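PDB 3HSI: phosphatidylserine synthase from Haemophilus influenzae, which belongs to the phospholipase D-like superfamily of enzymes, whose members are built from related alpha/beta domains carrying paired signature motifs. Local coordinates for residues C[354-359]-C[417-422]; C[275-280]-C[361-366]; C[306-311]-C[327-332]. All blocks are in the same frame, centred on the assembly; numbering follows the deposited sequence.

Followed from the N terminus, the chain opens interaction 2 at residues 275-280 and, before closing it, completes interaction 3 (306-311 with 327-332), so this 15-residue loop is nested inside the 80-residue loop of interaction 2. Interaction 1 opens at 354-359, still inside that loop, and closes at 417-422, after interaction 2 has closed at 361-366; these two therefore cross. Together they tie the parallel strands 273-277, 300-306 and 351-356, the antiparallel strand 419-421 and helix 327-341 to the segment around strand 362-363. Trp-356 packs on Tyr-363, and Ala-310 O lies 2.7 Å from Tyr-363 N, which brings all three contacts together.

Interaction 1 of 3, residues C[354-359]-C[417-422]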
loop_
_atom_site.group_PDB
_atom_site.type_symbol
_atom_site.label_atom_id
_atom_site.label_comp_id
_atom_site.label_asym_id
_atom_site.label_seq_id
_atom_site.Cartn_x
_atom_site.Cartn_y
_atom_site.Cartn_z
ATOM N N ARG C 354 26.758 9.693 12.071
ATOM C CA ARG C 354 27.497 8.736 12.866
ATOM C C ARG C 354 27.090 7.335 12.514
ATOM O O ARG C 354 25.901 7.063 12.353
ATOM C CB ARG C 354 27.196 8.929 14.343
ATOM C CG ARG C 354 28.061 9.924 14.991
ATOM C CD ARG C 354 27.424 10.213 16.300
ATOM N NE ARG C 354 28.066 11.335 16.949
ATOM C CZ ARG C 354 29.195 11.263 17.636
ATOM N NH1 ARG C 354 29.863 10.113 17.767
ATOM N NH2 ARG C 354 29.651 12.363 18.196
ATOM N N LEU C 355 28.072 6.455 12.391
ATOM C CA LEU C 355 27.798 5.061 12.104
ATOM C C LEU C 355 28.118 4.199 13.325
ATOM O O LEU C 355 29.254 4.232 13.839
ATOM C CB LEU C 355 28.626 4.583 10.922
ATOM C CG LEU C 355 28.307 5.146 9.525
ATOM C CD1 LEU C 355 29.269 4.518 8.544
ATOM C CD2 LEU C 355 26.893 4.837 9.104
ATOM N N TRP C 356 27.123 3.418 13.751
ATOM C CA TRP C 356 27.267 2.544 14.911
ATOM C C TRP C 356 27.722 1.175 14.456
ATOM O O TRP C 356 27.210 0.639 13.461
ATOM C CB TRP C 356 25.931 2.430 15.674
ATOM C CG TRP C 356 25.987 1.701 17.013
ATOM C CD1 TRP C 356 26.112 2.278 18.263
ATOM C CD2 TRP C 356 25.853 0.275 17.238
ATOM N NE1 TRP C 356 26.074 1.292 19.240
ATOM C CE2 TRP C 356 25.940 0.062 18.646
ATOM C CE3 TRP C 356 25.738 -0.842 16.385
ATOM C CZ2 TRP C 356 25.867 -1.220 19.229
ATOM C CZ3 TRP C 356 25.670 -2.113 16.943
ATOM C CH2 TRP C 356 25.723 -2.293 18.383
ATOM N N ARG C 357 28.664 0.612 15.202
ATOM C CA ARG C 357 29.170 -0.712 14.921
ATOM C C ARG C 357 29.844 -1.293 16.175
ATOM O O ARG C 357 30.614 -0.622 16.810
ATOM C CB ARG C 357 30.188 -0.634 13.798
ATOM C CG ARG C 357 30.641 -2.017 13.333
ATOM C CD ARG C 357 31.613 -1.924 12.189
ATOM N NE ARG C 357 31.905 -3.289 11.790
ATOM C CZ ARG C 357 32.523 -3.677 10.682
ATOM N NH1 ARG C 357 32.961 -2.793 9.790
ATOM N NH2 ARG C 357 32.696 -4.988 10.482
ATOM N N ASP C 358 29.537 -2.543 16.500
ATOM C CA ASP C 358 30.124 -3.241 17.646
ATOM C C ASP C 358 30.190 -4.744 17.329
ATOM O O ASP C 358 29.282 -5.510 17.663
ATOM C CB ASP C 358 29.285 -2.989 18.900
ATOM C CG ASP C 358 29.773 -3.790 20.111
ATOM O OD1 ASP C 358 30.973 -4.123 20.162
ATOM O OD2 ASP C 358 28.942 -4.096 20.999
ATOM N N GLY C 359 31.246 -5.162 16.643
ATOM C CA GLY C 359 31.394 -6.585 16.273
ATOM C C GLY C 359 30.247 -6.999 15.356
ATOM O O GLY C 359 29.944 -6.311 14.364
ATOM N N GLN C 417 28.980 5.766 21.917
ATOM C CA GLN C 417 30.215 5.038 22.261
ATOM C C GLN C 417 30.734 4.168 21.130
ATOM O O GLN C 417 31.929 4.180 20.860
ATOM C CB GLN C 417 30.090 4.170 23.528
ATOM C CG GLN C 417 30.002 4.941 24.847
ATOM C CD GLN C 417 31.274 5.741 25.129
ATOM O OE1 GLN C 417 32.367 5.385 24.677
ATOM N NE2 GLN C 417 31.122 6.852 25.842
ATOM N N HIS C 418 29.853 3.391 20.507
ATOM C CA HIS C 418 30.268 2.494 19.425
ATOM C C HIS C 418 30.081 3.105 18.050
ATOM O O HIS C 418 29.932 2.365 17.080
ATOM C CB HIS C 418 29.540 1.159 19.520
ATOM C CG HIS C 418 29.870 0.383 20.752
ATOM N ND1 HIS C 418 31.139 -0.080 21.015
ATOM C CD2 HIS C 418 29.102 -0.015 21.795
ATOM C CE1 HIS C 418 31.143 -0.739 22.161
ATOM N NE2 HIS C 418 29.915 -0.729 22.648
ATOM N N THR C 419 30.099 4.447 17.967
ATOM C CA THR C 419 29.938 5.158 16.689
ATOM C C THR C 419 31.210 5.830 16.211
ATOM O O THR C 419 32.090 6.143 16.992
ATOM C CB THR C 419 28.906 6.313 16.750
ATOM O OG1 THR C 419 29.413 7.342 17.619
ATOM C CG2 THR C 419 27.529 5.814 17.204
ATOM N N LYS C 420 31.277 6.095 14.912
ATOM C CA LYS C 420 32.309 6.961 14.386
ATOM C C LYS C 420 31.645 8.021 13.537
ATOM O O LYS C 420 30.650 7.749 12.843
ATOM C CB LYS C 420 33.293 6.160 13.528
ATOM C CG LYS C 420 33.895 4.960 14.240
ATOM C CD LYS C 420 34.935 4.286 13.357
ATOM C CE LYS C 420 35.282 2.919 13.913
ATOM N NZ LYS C 420 36.701 2.629 13.648
ATOM N N VAL C 421 32.213 9.212 13.570
ATOM C CA VAL C 421 31.720 10.311 12.799
ATOM C C VAL C 421 32.257 10.110 11.375
ATOM O O VAL C 421 33.458 9.968 11.148
ATOM C CB VAL C 421 32.181 11.677 13.416
ATOM C CG1 VAL C 421 31.936 12.865 12.457
ATOM C CG2 VAL C 421 31.475 11.926 14.727
ATOM N N LEU C 422 31.364 10.063 10.417
ATOM C CA LEU C 422 31.789 9.970 9.030
ATOM C C LEU C 422 32.396 11.311 8.618
ATOM O O LEU C 422 31.751 12.347 8.757
ATOM C CB LEU C 422 30.591 9.620 8.167
ATOM C CG LEU C 422 30.964 8.952 6.845
ATOM C CD1 LEU C 422 31.525 7.519 7.094
ATOM C CD2 LEU C 422 29.755 8.935 5.923
HETATM O O HOH W 1 27.071 2.742 21.371
#
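Strands 354-356 and 419-421 run antiparallel at 157° and 4.4 Å between axes, and the tight part of the contact is their ladder. Leu-355 N donates almost straight to Lys-420 O (2.9 Å, 166°), in the carbonyl plane, whereas the return bond from Lys-420 N reaches Leu-355 O from above that plane. Beyond the bridged pairs, Arg-357 N adds a bond to His-418 O. Arg-354, extended from CG to NE, crosses Thr-419 obliquely; Arg-354 NH1 donates in the guanidinium plane to Thr-419 OG1 (2.8 Å, a bent 141°). Thr-419 OG1 also bonds Arg-416 O, and Arg-354 NE bridges to Glu-302. Trp-356 is the buried residue on this ladder: with CG anti to the backbone N, its indole lies beside His-418, whose CB sits over the five-membered ring, 3.5 Å from Trp-356 NE1. A water accepts from both Trp-356 NE1 and His-418 N. The pairing sets strand 419-421 beside strand 351-356 in the mixed sheet of this PLD-like domain, with strand 300-306 on the other flank of 351-356. Past the strand, the Asp-358 carboxylate stacks flat over the His-418 ring, OD2 staying 3.9 Å from NE2 and bonding instead to Tyr-170 OH. The packing loosens toward solvent. Exposed Val-421 rests CG2 over the centre of one guanidinium face, and Arg-357 is exposed too. On the face that carries Leu-355, Lys-420 is exposed to solvent.

Interaction 2 of 3, residues C[275-280]-C[361-366]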
loop_
_atom_site.group_PDB
_atom_site.type_symbol
_atom_site.label_atom_id
_atom_site.label_comp_id
_atom_site.label_asym_id
_atom_site.label_seq_id
_atom_site.Cartn_x
_atom_site.Cartn_y
_atom_site.Cartn_z
ATOM N N VAL C 275 18.601 15.949 16.566
ATOM C CA VAL C 275 19.277 14.657 16.601
ATOM C C VAL C 275 18.271 13.588 16.236
ATOM O O VAL C 275 17.155 13.614 16.707
ATOM C CB VAL C 275 19.874 14.351 18.019
ATOM C CG1 VAL C 275 20.625 13.011 18.023
ATOM C CG2 VAL C 275 20.825 15.499 18.452
ATOM N N ILE C 276 18.676 12.627 15.428
ATOM C CA ILE C 276 17.785 11.560 14.997
ATOM C C ILE C 276 18.519 10.242 15.119
ATOM O O ILE C 276 19.702 10.141 14.759
ATOM C CB ILE C 276 17.431 11.737 13.504
ATOM C CG1 ILE C 276 16.716 13.065 13.250
ATOM C CG2 ILE C 276 16.602 10.547 12.995
ATOM C CD1 ILE C 276 16.667 13.434 11.715
ATOM N N CYS C 277 17.840 9.246 15.678
ATOM C CA CYS C 277 18.286 7.852 15.613
ATOM C C CYS C 277 17.301 7.111 14.747
ATOM O O CYS C 277 16.090 7.263 14.911
ATOM C CB CYS C 277 18.294 7.229 16.998
ATOM S SG CYS C 277 19.827 7.558 17.883
ATOM N N THR C 278 17.809 6.313 13.824
ATOM C CA THR C 278 16.959 5.454 13.030
ATOM C C THR C 278 17.794 4.202 12.754
ATOM O O THR C 278 19.035 4.309 12.575
ATOM C CB THR C 278 16.496 6.186 11.690
ATOM O OG1 THR C 278 15.639 5.329 10.939
ATOM C CG2 THR C 278 17.651 6.535 10.809
ATOM N N PRO C 279 17.146 3.013 12.714
ATOM C CA PRO C 279 17.876 1.775 12.390
ATOM C C PRO C 279 18.484 1.777 10.987
ATOM O O PRO C 279 19.693 1.533 10.838
ATOM C CB PRO C 279 16.804 0.698 12.487
ATOM C CG PRO C 279 15.663 1.358 13.223
ATOM C CD PRO C 279 15.705 2.772 12.891
ATOM N N TYR C 280 17.659 2.077 9.988
ATOM C CA TYR C 280 18.066 2.111 8.564
ATOM C C TYR C 280 17.955 3.542 8.094
ATOM O O TYR C 280 17.013 4.225 8.457
ATOM C CB TYR C 280 17.132 1.232 7.678
ATOM C CG TYR C 280 16.572 0.029 8.422
ATOM C CD1 TYR C 280 17.380 -1.072 8.698
ATOM C CD2 TYR C 280 15.265 0.027 8.919
ATOM C CE1 TYR C 280 16.906 -2.171 9.425
ATOM C CE2 TYR C 280 14.768 -1.068 9.652
ATOM C CZ TYR C 280 15.602 -2.174 9.892
ATOM O OH TYR C 280 15.148 -3.273 10.610
ATOM N N ASN C 361 27.097 -7.296 16.602
ATOM C CA ASN C 361 25.843 -6.868 17.240
ATOM C C ASN C 361 25.054 -5.950 16.318
ATOM O O ASN C 361 25.625 -5.342 15.416
ATOM C CB ASN C 361 26.127 -6.243 18.600
ATOM C CG ASN C 361 26.812 -7.220 19.527
ATOM O OD1 ASN C 361 26.256 -8.279 19.844
ATOM N ND2 ASN C 361 28.034 -6.898 19.943
ATOM N N THR C 362 23.736 -5.887 16.489
ATOM C CA THR C 362 22.950 -5.107 15.538
ATOM C C THR C 362 22.349 -3.859 16.199
ATOM O O THR C 362 22.291 -3.724 17.458
ATOM C CB THR C 362 21.868 -5.936 14.865
ATOM O OG1 THR C 362 21.041 -6.485 15.874
ATOM C CG2 THR C 362 22.474 -7.098 13.978
ATOM N N TYR C 363 21.904 -2.958 15.340
ATOM C CA TYR C 363 21.454 -1.660 15.766
ATOM C C TYR C 363 19.991 -1.445 15.449
ATOM O O TYR C 363 19.605 -1.489 14.317
ATOM C CB TYR C 363 22.309 -0.604 15.079
ATOM C CG TYR C 363 21.975 0.834 15.368
ATOM C CD1 TYR C 363 22.582 1.490 16.420
ATOM C CD2 TYR C 363 21.106 1.566 14.531
ATOM C CE1 TYR C 363 22.350 2.813 16.665
ATOM C CE2 TYR C 363 20.842 2.915 14.777
ATOM C CZ TYR C 363 21.485 3.536 15.853
ATOM O OH TYR C 363 21.269 4.861 16.173
ATOM N N HIS C 364 19.193 -1.156 16.467
ATOM C CA HIS C 364 17.788 -0.887 16.247
ATOM C C HIS C 364 17.277 0.340 17.037
ATOM O O HIS C 364 16.176 0.292 17.568
ATOM C CB HIS C 364 17.007 -2.120 16.675
ATOM C CG HIS C 364 15.593 -2.145 16.193
ATOM N ND1 HIS C 364 14.507 -2.118 17.061
ATOM C CD2 HIS C 364 15.083 -2.198 14.937
ATOM C CE1 HIS C 364 13.391 -2.160 16.352
ATOM N NE2 HIS C 364 13.713 -2.199 15.064
ATOM N N LEU C 365 18.058 1.415 17.131
ATOM C CA LEU C 365 17.617 2.597 17.889
ATOM C C LEU C 365 16.796 3.542 17.027
ATOM O O LEU C 365 17.091 3.762 15.836
ATOM C CB LEU C 365 18.802 3.399 18.449
ATOM C CG LEU C 365 19.858 2.768 19.328
ATOM C CD1 LEU C 365 20.978 3.788 19.473
ATOM C CD2 LEU C 365 19.329 2.465 20.648
ATOM N N LYS C 366 15.767 4.087 17.655
ATOM C CA LYS C 366 14.893 5.123 17.072
ATOM C C LYS C 366 14.818 6.235 18.125
ATOM O O LYS C 366 14.808 5.956 19.328
ATOM C CB LYS C 366 13.470 4.585 16.855
ATOM C CG LYS C 366 13.331 3.202 16.195
ATOM C CD LYS C 366 13.130 2.130 17.234
ATOM C CE LYS C 366 12.954 0.771 16.586
ATOM N NZ LYS C 366 11.703 0.583 15.709
#
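The backbones meet at a steep angle rather than as a ladder: the end-to-end directions of 277-280 and 363-366 differ by 123°, the nearest CA atoms, of Thr-278 and Lys-366, lie 4.6 Å apart, and no clear hydrogen bond crosses. Leu-365 O abuts the 278-279 peptide, 3.2 Å from Pro-279 N, which has no hydrogen to offer, while Lys-366 CA makes a CA-H...O contact to Cys-277 O (3.3 Å, 148° at the hydrogen). Tyr-363 meets three residues of 275-280. CG anti to the backbone N (chi1 179°) sends the ring toward 277-279, where its edge makes the contact: Thr-278 O lies in the ring plane 3.2 Å from Tyr-363 CE2, Pro-279 CA abuts CD2, and the tip brings Tyr-363 OH to 3.5 Å from Cys-277 SG. Pro-279 packs against two neighbours. Pro-279 CG touches His-364 CD2 at 4.0 Å, and Pro-279 CD meets Lys-366 CG at 4.1 Å where the two side chains cross at about a right angle; its CB also sits over the centre of the Tyr-280 ring. The polar ends are held from outside: His-364 ND1 bonds Asp-173 OD2, a carboxylate that would tend to make the imidazole more basic, and Lys-366 NZ bonds Asn-381 OD1 and Gly-379 O. His-364 and Lys-366, separated by one residue, Leu-365, in this buried segment, match the HxK signature of the phospholipase D superfamily, so this contact probably helps line the active-site region, with Pro-279 packed against both residues of the motif.

Interaction 3 of 3, residues C[306-311]-C[327-332]; sequences GDKVAN and LPYLYE
Two bends, at chi3 (-59°) and chi4 (-65°), curl the Lys-308 side chain round so that its ammonium returns toward helix 327-341, while Glu-332, with CG anti to the backbone N (chi1 -162°) and extended beyond, reaches out to meet it. The salt bridge is uneven: Lys-308 NZ donates to Glu-332 OE1 at 2.8 Å, on the syn lone pair of that oxygen, and only weakly to OE2 at 3.1 Å. NZ is shared with Glu-429, and OE2 bonds Tyr-434 OH, so neither charge relies on the other alone. Bending also lays the Lys-308 methylenes on Tyr-329: CD sits over one face, offset toward the rim, 3.8 Å from the ring centroid, a CH-pi contact. A water accepts from Lys-308 N (2.9 Å) and donates to Glu-332 OE1, a second link to the same carboxylate. Topologically, the contact pins the loop leaving strand 300-306 to the first turns of helix 327-341, part of the helical connection in the beta-alpha-beta crossover to the parallel strand 351-356. Within that loop an Asx turn shapes the chain, Asp-307 OD2 accepting from Val-309 N at 3.3 Å through its anti lone pair. Asn-311 crosses Pro-328 at about a right angle, its OD1 3.7 Å from CG of the proline and bonded to Phe-313 N. Asn-311 ND2 approaches the edge of the Tyr-331 ring, 4.0 Å from CD2.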
loop_
_atom_site.group_PDB
_atom_site.type_symbol
_atom_site.label_atom_id
_atom_site.label_comp_id
_atom_site.label_asym_id
_atom_site.label_seq_id
_atom_site.Cartn_x
_atom_site.Cartn_y
_atom_site.Cartn_z
ATOM N N GLY C 306 23.033 2.505 12.020
ATOM C CA GLY C 306 23.943 1.397 12.019
ATOM C C GLY C 306 24.755 1.351 10.739
ATOM O O GLY C 306 24.262 1.693 9.642
ATOM N N ASP C 307 26.019 0.966 10.902
ATOM C CA ASP C 307 26.819 0.397 9.814
ATOM C C ASP C 307 26.062 -0.772 9.191
ATOM O O ASP C 307 25.368 -1.491 9.902
ATOM C CB ASP C 307 28.141 -0.134 10.391
ATOM C CG ASP C 307 29.231 -0.308 9.333
ATOM O OD1 ASP C 307 30.251 0.427 9.408
ATOM O OD2 ASP C 307 29.108 -1.192 8.460
ATOM N N LYS C 308 26.211 -0.944 7.873
ATOM C CA LYS C 308 25.832 -2.159 7.123
ATOM C C LYS C 308 25.839 -3.437 7.960
ATOM O O LYS C 308 24.899 -4.216 7.952
ATOM C CB LYS C 308 26.893 -2.421 6.040
ATOM C CG LYS C 308 26.711 -1.730 4.761
ATOM C CD LYS C 308 27.397 -2.507 3.606
ATOM C CE LYS C 308 28.911 -2.740 3.720
ATOM N NZ LYS C 308 29.790 -1.520 3.671
ATOM N N VAL C 309 26.948 -3.652 8.650
ATOM C CA VAL C 309 27.187 -4.867 9.390
ATOM C C VAL C 309 26.346 -4.931 10.671
ATOM O O VAL C 309 26.166 -6.007 11.226
ATOM C CB VAL C 309 28.682 -4.974 9.716
ATOM C CG1 VAL C 309 28.963 -6.119 10.685
ATOM C CG2 VAL C 309 29.488 -5.143 8.407
ATOM N N ALA C 310 25.816 -3.793 11.127
ATOM C CA ALA C 310 24.908 -3.773 12.294
ATOM C C ALA C 310 23.398 -3.904 11.941
ATOM O O ALA C 310 22.527 -3.776 12.791
ATOM C CB ALA C 310 25.168 -2.533 13.107
ATOM N N ASN C 311 23.100 -4.126 10.670
ATOM C CA ASN C 311 21.745 -4.407 10.193
ATOM C C ASN C 311 21.507 -5.907 10.328
ATOM O O ASN C 311 22.394 -6.694 10.028
ATOM C CB ASN C 311 21.672 -3.992 8.729
ATOM C CG ASN C 311 20.272 -4.107 8.150
ATOM O OD1 ASN C 311 19.761 -5.212 7.887
ATOM N ND2 ASN C 311 19.651 -2.971 7.930
ATOM N N LEU C 327 19.710 -5.660 1.361
ATOM C CA LEU C 327 19.054 -4.515 1.974
ATOM C C LEU C 327 19.994 -3.557 2.686
ATOM O O LEU C 327 19.917 -2.353 2.427
ATOM C CB LEU C 327 17.880 -4.902 2.897
ATOM C CG LEU C 327 16.634 -5.550 2.277
ATOM C CD1 LEU C 327 15.587 -5.839 3.343
ATOM C CD2 LEU C 327 16.024 -4.706 1.168
ATOM N N PRO C 328 20.880 -4.058 3.578
ATOM C CA PRO C 328 21.822 -3.088 4.234
ATOM C C PRO C 328 22.686 -2.253 3.244
ATOM O O PRO C 328 23.106 -1.122 3.546
ATOM C CB PRO C 328 22.718 -3.971 5.123
ATOM C CG PRO C 328 22.179 -5.377 5.040
ATOM C CD PRO C 328 21.160 -5.467 3.935
ATOM N N TYR C 329 22.929 -2.806 2.065
ATOM C CA TYR C 329 23.706 -2.127 1.034
ATOM C C TYR C 329 22.904 -1.088 0.300
ATOM O O TYR C 329 23.447 -0.032 -0.093
ATOM C CB TYR C 329 24.219 -3.136 0.021
ATOM C CG TYR C 329 25.272 -4.083 0.551
ATOM C CD1 TYR C 329 26.620 -3.804 0.383
ATOM C CD2 TYR C 329 24.918 -5.266 1.210
ATOM C CE1 TYR C 329 27.616 -4.690 0.832
ATOM C CE2 TYR C 329 25.903 -6.148 1.684
ATOM C CZ TYR C 329 27.244 -5.847 1.470
ATOM O OH TYR C 329 28.219 -6.683 1.935
ATOM N N LEU C 330 21.635 -1.417 0.045
ATOM C CA LEU C 330 20.695 -0.430 -0.444
ATOM C C LEU C 330 20.639 0.813 0.481
ATOM O O LEU C 330 20.742 1.951 0.003
ATOM C CB LEU C 330 19.303 -1.045 -0.644
ATOM C CG LEU C 330 18.204 -0.095 -1.165
ATOM C CD1 LEU C 330 18.574 0.584 -2.501
ATOM C CD2 LEU C 330 16.866 -0.816 -1.303
ATOM N N TYR C 331 20.513 0.587 1.793
ATOM C CA TYR C 331 20.463 1.701 2.759
ATOM C C TYR C 331 21.753 2.464 2.810
ATOM O O TYR C 331 21.721 3.673 2.873
ATOM C CB TYR C 331 20.067 1.257 4.181
ATOM C CG TYR C 331 18.699 0.617 4.197
ATOM C CD1 TYR C 331 17.658 1.179 3.484
ATOM C CD2 TYR C 331 18.461 -0.573 4.891
ATOM C CE1 TYR C 331 16.400 0.591 3.467
ATOM C CE2 TYR C 331 17.198 -1.175 4.872
ATOM C CZ TYR C 331 16.176 -0.575 4.165
ATOM O OH TYR C 331 14.917 -1.132 4.128
ATOM N N GLU C 332 22.878 1.761 2.791
ATOM C CA GLU C 332 24.159 2.440 2.845
ATOM C C GLU C 332 24.310 3.321 1.610
ATOM O O GLU C 332 24.725 4.470 1.718
ATOM C CB GLU C 332 25.306 1.451 2.917
ATOM C CG GLU C 332 26.621 2.071 3.397
ATOM C CD GLU C 332 27.827 1.112 3.275
ATOM O OE1 GLU C 332 28.538 0.933 4.285
ATOM O OE2 GLU C 332 28.064 0.530 2.183
HETATM O O HOH W 2 27.340 1.301 6.369
#